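Long-range contact in putative regulatory protein (Streptomyces coelicolor A3, PDB 2PZ9), which probably binds DNA as a TetR-family transcriptional regulator: residues A[81-93]-A[106-120]. Sequence-based numbering, arbitrary orientation.
With SO4 (sulfate ion), chain C.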
loop_
_atom_site.group_PDB
_atom_site.type_symbol
_atom_site.label_atom_id
_atom_site.label_comp_id
_atom_site.label_asym_id
_atom_site.label_seq_id
_atom_site.Cartn_x
_atom_site.Cartn_y
_atom_site.Cartn_z
ATOM N N VAL A 81 6.012 -19.997 -1.769
ATOM C CA VAL A 81 4.805 -19.439 -2.307
ATOM C C VAL A 81 5.024 -18.025 -2.848
ATOM O O VAL A 81 4.590 -17.718 -3.964
ATOM C CB VAL A 81 3.715 -19.454 -1.264
ATOM C CG1 VAL A 81 2.471 -18.817 -1.815
ATOM C CG2 VAL A 81 3.445 -20.898 -0.816
ATOM N N ALA A 82 5.717 -17.192 -2.068
ATOM C CA ALA A 82 6.033 -15.820 -2.455
ATOM C C ALA A 82 6.819 -15.808 -3.759
ATOM O O ALA A 82 6.368 -15.186 -4.728
ATOM C CB ALA A 82 6.800 -15.115 -1.360
ATOM N N GLU A 83 7.970 -16.494 -3.788
ATOM C CA GLU A 83 8.747 -16.688 -5.026
ATOM C C GLU A 83 7.833 -17.003 -6.208
ATOM O O GLU A 83 7.749 -16.240 -7.174
ATOM C CB GLU A 83 9.743 -17.836 -4.870
ATOM C CG GLU A 83 10.977 -17.513 -4.031
ATOM C CD GLU A 83 11.720 -18.772 -3.509
ATOM O OE1 GLU A 83 12.221 -19.580 -4.343
ATOM O OE2 GLU A 83 11.812 -18.950 -2.256
ATOM N N ARG A 84 7.141 -18.133 -6.096
ATOM C CA ARG A 84 6.206 -18.609 -7.103
ATOM C C ARG A 84 5.284 -17.459 -7.531
ATOM O O ARG A 84 5.057 -17.263 -8.723
ATOM C CB ARG A 84 5.411 -19.824 -6.566
ATOM C CG ARG A 84 5.196 -20.984 -7.560
ATOM C CD ARG A 84 6.320 -22.075 -7.517
ATOM N NE ARG A 84 6.087 -23.223 -8.427
ATOM C CZ ARG A 84 6.873 -24.307 -8.532
ATOM N NH1 ARG A 84 7.972 -24.444 -7.796
ATOM N NH2 ARG A 84 6.572 -25.275 -9.392
ATOM N N GLU A 85 4.795 -16.679 -6.565
ATOM C CA GLU A 85 3.892 -15.544 -6.844
ATOM C C GLU A 85 4.567 -14.417 -7.604
ATOM O O GLU A 85 4.039 -13.924 -8.613
ATOM C CB GLU A 85 3.325 -14.981 -5.545
ATOM C CG GLU A 85 2.165 -15.782 -4.981
ATOM C CD GLU A 85 1.042 -15.952 -5.991
ATOM O OE1 GLU A 85 0.328 -14.952 -6.239
ATOM O OE2 GLU A 85 0.879 -17.074 -6.545
ATOM N N THR A 86 5.723 -14.013 -7.084
ATOM C CA THR A 86 6.564 -12.999 -7.685
ATOM C C THR A 86 6.879 -13.318 -9.139
ATOM O O THR A 86 6.733 -12.446 -10.001
ATOM C CB THR A 86 7.887 -12.862 -6.922
ATOM O OG1 THR A 86 7.622 -12.850 -5.519
ATOM C CG2 THR A 86 8.583 -11.577 -7.292
ATOM N N THR A 87 7.300 -14.557 -9.405
ATOM C CA THR A 87 7.668 -14.983 -10.753
ATOM C C THR A 87 6.462 -14.936 -11.674
ATOM O O THR A 87 6.553 -14.458 -12.789
ATOM C CB THR A 87 8.237 -16.412 -10.749
ATOM O OG1 THR A 87 8.695 -16.726 -9.433
ATOM C CG2 THR A 87 9.393 -16.558 -11.738
ATOM N N ALA A 88 5.329 -15.432 -11.188
ATOM C CA ALA A 88 4.054 -15.334 -11.903
ATOM C C ALA A 88 3.789 -13.903 -12.360
ATOM O O ALA A 88 3.359 -13.657 -13.497
ATOM C CB ALA A 88 2.928 -15.797 -11.009
ATOM N N LEU A 89 4.053 -12.978 -11.442
ATOM C CA LEU A 89 3.835 -11.566 -11.634
ATOM C C LEU A 89 4.800 -11.013 -12.670
ATOM O O LEU A 89 4.371 -10.492 -13.699
ATOM C CB LEU A 89 4.019 -10.842 -10.297
ATOM C CG LEU A 89 4.060 -9.297 -10.254
ATOM C CD1 LEU A 89 2.663 -8.664 -10.477
ATOM C CD2 LEU A 89 4.746 -8.746 -8.956
ATOM N N ILE A 90 6.098 -11.133 -12.383
ATOM C CA ILE A 90 7.168 -10.649 -13.245
ATOM C C ILE A 90 6.923 -11.016 -14.705
ATOM O O ILE A 90 7.124 -10.196 -15.600
ATOM C CB ILE A 90 8.524 -11.170 -12.736
ATOM C CG1 ILE A 90 8.957 -10.332 -11.545
ATOM C CG2 ILE A 90 9.592 -11.095 -13.795
ATOM C CD1 ILE A 90 9.929 -11.010 -10.642
ATOM N N GLU A 91 6.463 -12.244 -14.926
ATOM C CA GLU A 91 6.150 -12.755 -16.265
ATOM C C GLU A 91 4.892 -12.139 -16.866
ATOM O O GLU A 91 4.851 -11.848 -18.056
ATOM C CB GLU A 91 6.038 -14.272 -16.244
ATOM C CG GLU A 91 7.367 -14.915 -15.922
ATOM C CD GLU A 91 7.329 -16.426 -15.965
ATOM O OE1 GLU A 91 6.456 -17.000 -16.659
ATOM O OE2 GLU A 91 8.189 -17.041 -15.303
ATOM N N ALA A 92 3.876 -11.936 -16.039
ATOM C CA ALA A 92 2.670 -11.233 -16.460
ATOM C C ALA A 92 2.926 -9.732 -16.715
ATOM O O ALA A 92 2.032 -9.016 -17.180
ATOM C CB ALA A 92 1.568 -11.422 -15.407
ATOM N N THR A 93 4.146 -9.270 -16.436
ATOM C CA THR A 93 4.405 -7.835 -16.234
ATOM C C THR A 93 5.583 -7.296 -17.029
ATOM O O THR A 93 6.231 -6.340 -16.607
ATOM C CB THR A 93 4.500 -7.513 -14.704
ATOM O OG1 THR A 93 3.213 -7.092 -14.251
ATOM C CG2 THR A 93 5.552 -6.441 -14.333
ATOM N N ILE A 106 -1.929 -3.246 -16.980
ATOM C CA ILE A 106 -1.442 -4.611 -16.811
ATOM C C ILE A 106 -1.386 -5.002 -15.309
ATOM O O ILE A 106 -2.010 -5.990 -14.899
ATOM C CB ILE A 106 -0.129 -4.850 -17.665
ATOM C CG1 ILE A 106 -0.463 -5.607 -18.949
ATOM C CG2 ILE A 106 0.955 -5.616 -16.941
ATOM C CD1 ILE A 106 -0.825 -4.713 -20.168
ATOM N N LEU A 107 -0.706 -4.192 -14.489
ATOM C CA LEU A 107 -0.639 -4.433 -13.031
ATOM C C LEU A 107 -2.011 -4.351 -12.384
ATOM O O LEU A 107 -2.322 -5.104 -11.457
ATOM C CB LEU A 107 0.310 -3.448 -12.343
ATOM C CG LEU A 107 1.762 -3.503 -12.814
ATOM C CD1 LEU A 107 2.576 -2.232 -12.535
ATOM C CD2 LEU A 107 2.424 -4.724 -12.170
ATOM N N PHE A 108 -2.834 -3.431 -12.868
ATOM C CA PHE A 108 -4.136 -3.280 -12.291
ATOM C C PHE A 108 -4.899 -4.583 -12.449
ATOM O O PHE A 108 -5.489 -5.095 -11.490
ATOM C CB PHE A 108 -4.894 -2.164 -12.966
ATOM C CG PHE A 108 -6.303 -2.035 -12.481
ATOM C CD1 PHE A 108 -6.587 -1.340 -11.304
ATOM C CD2 PHE A 108 -7.356 -2.637 -13.180
ATOM C CE1 PHE A 108 -7.909 -1.243 -10.847
ATOM C CE2 PHE A 108 -8.669 -2.541 -12.732
ATOM C CZ PHE A 108 -8.954 -1.846 -11.580
ATOM N N ASP A 109 -4.860 -5.108 -13.675
ATOM C CA ASP A 109 -5.538 -6.327 -14.053
ATOM C C ASP A 109 -5.118 -7.479 -13.187
ATOM O O ASP A 109 -5.956 -8.224 -12.691
ATOM C CB ASP A 109 -5.197 -6.644 -15.495
ATOM C CG ASP A 109 -5.833 -5.676 -16.470
ATOM O OD1 ASP A 109 -6.816 -4.980 -16.097
ATOM O OD2 ASP A 109 -5.340 -5.615 -17.619
ATOM N N HIS A 110 -3.811 -7.615 -13.016
ATOM C CA HIS A 110 -3.245 -8.694 -12.268
ATOM C C HIS A 110 -3.774 -8.757 -10.842
ATOM O O HIS A 110 -4.174 -9.810 -10.370
ATOM C CB HIS A 110 -1.741 -8.563 -12.248
ATOM C CG HIS A 110 -1.059 -9.660 -11.491
ATOM N ND1 HIS A 110 -0.419 -10.710 -12.117
ATOM C CD2 HIS A 110 -0.926 -9.880 -10.158
ATOM C CE1 HIS A 110 0.085 -11.522 -11.201
ATOM N NE2 HIS A 110 -0.209 -11.041 -10.006
ATOM N N PHE A 111 -3.778 -7.634 -10.148
ATOM C CA PHE A 111 -4.250 -7.636 -8.789
ATOM C C PHE A 111 -5.747 -7.568 -8.710
ATOM O O PHE A 111 -6.321 -7.943 -7.691
ATOM C CB PHE A 111 -3.619 -6.508 -7.994
ATOM C CG PHE A 111 -2.154 -6.703 -7.759
ATOM C CD1 PHE A 111 -1.215 -5.872 -8.376
ATOM C CD2 PHE A 111 -1.695 -7.745 -6.932
ATOM C CE1 PHE A 111 0.161 -6.071 -8.158
ATOM C CE2 PHE A 111 -0.326 -7.949 -6.706
ATOM C CZ PHE A 111 0.599 -7.113 -7.314
ATOM N N ALA A 112 -6.403 -7.091 -9.761
ATOM C CA ALA A 112 -7.854 -7.197 -9.816
ATOM C C ALA A 112 -8.182 -8.687 -9.807
ATOM O O ALA A 112 -9.030 -9.143 -9.045
ATOM C CB ALA A 112 -8.413 -6.509 -11.057
ATOM N N ALA A 113 -7.460 -9.444 -10.631
ATOM C CA ALA A 113 -7.629 -10.890 -10.716
ATOM C C ALA A 113 -7.286 -11.592 -9.384
ATOM O O ALA A 113 -8.102 -12.358 -8.850
ATOM C CB ALA A 113 -6.796 -11.458 -11.875
ATOM N N ARG A 114 -6.095 -11.301 -8.849
ATOM C CA ARG A 114 -5.548 -12.014 -7.685
ATOM C C ARG A 114 -5.443 -11.096 -6.453
ATOM O O ARG A 114 -4.345 -10.665 -6.072
ATOM C CB ARG A 114 -4.190 -12.656 -8.018
ATOM C CG ARG A 114 -3.975 -13.050 -9.489
ATOM C CD ARG A 114 -3.797 -14.551 -9.711
ATOM N NE ARG A 114 -4.911 -15.169 -10.454
ATOM C CZ ARG A 114 -5.073 -15.157 -11.789
ATOM N NH1 ARG A 114 -4.196 -14.535 -12.587
ATOM N NH2 ARG A 114 -6.133 -15.766 -12.333
ATOM N N PRO A 115 -6.600 -10.813 -5.816
ATOM C CA PRO A 115 -6.658 -9.910 -4.672
ATOM C C PRO A 115 -5.723 -10.380 -3.574
ATOM O O PRO A 115 -5.104 -9.573 -2.876
ATOM C CB PRO A 115 -8.111 -10.034 -4.194
ATOM C CG PRO A 115 -8.863 -10.524 -5.355
ATOM C CD PRO A 115 -7.928 -11.381 -6.128
ATOM N N ASP A 116 -5.610 -11.692 -3.446
ATOM C CA ASP A 116 -4.867 -12.296 -2.361
ATOM C C ASP A 116 -3.344 -12.413 -2.597
ATOM O O ASP A 116 -2.600 -12.744 -1.671
ATOM C CB ASP A 116 -5.501 -13.639 -2.014
ATOM C CG ASP A 116 -5.467 -14.619 -3.174
ATOM O OD1 ASP A 116 -5.204 -14.209 -4.342
ATOM O OD2 ASP A 116 -5.700 -15.826 -2.898
ATOM N N HIS A 117 -2.876 -12.132 -3.812
ATOM C CA HIS A 117 -1.436 -12.003 -4.042
ATOM C C HIS A 117 -1.031 -10.769 -3.282
ATOM O O HIS A 117 0.007 -10.742 -2.598
ATOM C CB HIS A 117 -1.104 -11.833 -5.534
ATOM C CG HIS A 117 0.350 -11.535 -5.823
ATOM N ND1 HIS A 117 0.985 -11.968 -6.975
ATOM C CD2 HIS A 117 1.289 -10.844 -5.120
ATOM C CE1 HIS A 117 2.246 -11.559 -6.968
ATOM N NE2 HIS A 117 2.458 -10.878 -5.851
ATOM N N TYR A 118 -1.875 -9.753 -3.401
ATOM C CA TYR A 118 -1.620 -8.499 -2.739
ATOM C C TYR A 118 -1.550 -8.649 -1.205
ATOM O O TYR A 118 -0.602 -8.161 -0.581
ATOM C CB TYR A 118 -2.652 -7.455 -3.149
ATOM C CG TYR A 118 -2.403 -6.142 -2.459
ATOM C CD1 TYR A 118 -1.454 -5.248 -2.952
ATOM C CD2 TYR A 118 -3.078 -5.808 -1.277
ATOM C CE1 TYR A 118 -1.204 -4.042 -2.318
ATOM C CE2 TYR A 118 -2.822 -4.603 -0.623
ATOM C CZ TYR A 118 -1.886 -3.725 -1.160
ATOM O OH TYR A 118 -1.639 -2.525 -0.535
ATOM N N ARG A 119 -2.547 -9.320 -0.621
ATOM C CA ARG A 119 -2.578 -9.610 0.819
ATOM C C ARG A 119 -1.328 -10.345 1.215
ATOM O O ARG A 119 -0.671 -10.012 2.197
ATOM C CB ARG A 119 -3.723 -10.540 1.169
ATOM C CG ARG A 119 -5.090 -9.985 1.048
ATOM C CD ARG A 119 -5.907 -10.616 2.137
ATOM N NE ARG A 119 -6.208 -9.641 3.177
ATOM C CZ ARG A 119 -6.376 -9.897 4.476
ATOM N NH1 ARG A 119 -6.245 -11.121 4.977
ATOM N NH2 ARG A 119 -6.671 -8.895 5.291
ATOM N N LEU A 120 -1.018 -11.365 0.436
ATOM C CA LEU A 120 0.102 -12.228 0.730
ATOM C C LEU A 120 1.468 -11.527 0.689
ATOM O O LEU A 120 2.300 -11.786 1.569
ATOM C CB LEU A 120 0.048 -13.495 -0.128
ATOM C CG LEU A 120 1.199 -14.476 -0.068
ATOM C CD1 LEU A 120 0.708 -15.821 -0.473
ATOM C CD2 LEU A 120 2.261 -14.014 -1.037
HETATM S S SO4 C . 2.377 -25.473 -10.035
HETATM O O1 SO4 C . 2.491 -26.908 -10.275
HETATM O O2 SO4 C . 3.630 -24.804 -10.406
HETATM O O3 SO4 C . 1.282 -24.959 -10.854
HETATM O O4 SO4 C . 2.114 -25.233 -8.610
#
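With chi1 of Leu89 at 171° and that of His110 at -180°, each side chain leaves its helix with CG anti to the backbone N, and the two meet at about a right angle. Leu89 CD1 lies over the centre of one face of the imidazole, a CH-pi contact 3.7 Å from the His110 centroid. This leucine is a knob in a hole formed by Leu107, His110, Phe111 and His117. Ala92 CB approaches the edge of the same ring, 3.9 Å from His110 ND1. Were His110 an alanine, Leu89 CD1 would probably lose the ring it rests on, with a gap opening beside Ala92. One turn earlier in helix 74-92, Glu85 CB lies over one face of the His117 ring, offset toward its rim, in a second CH-pi contact, while Phe111 CE2 takes the opposite face. The carboxylate plane stands 66° from that ring; Glu85 OE1 comes within 3.1 Å of His117 ND1, but the angle is too poor for a hydrogen bond. Val81 CG1 on Leu120 CD1, at 3.7 Å, extends the seam toward helix 32-50, where Phe43 touches Leu120. This packing, with Leu89 as its knob, joins the helix following the predicted helix-turn-helix to the first helices of the C-terminal domain, as is characteristic of the all-helical TetR fold.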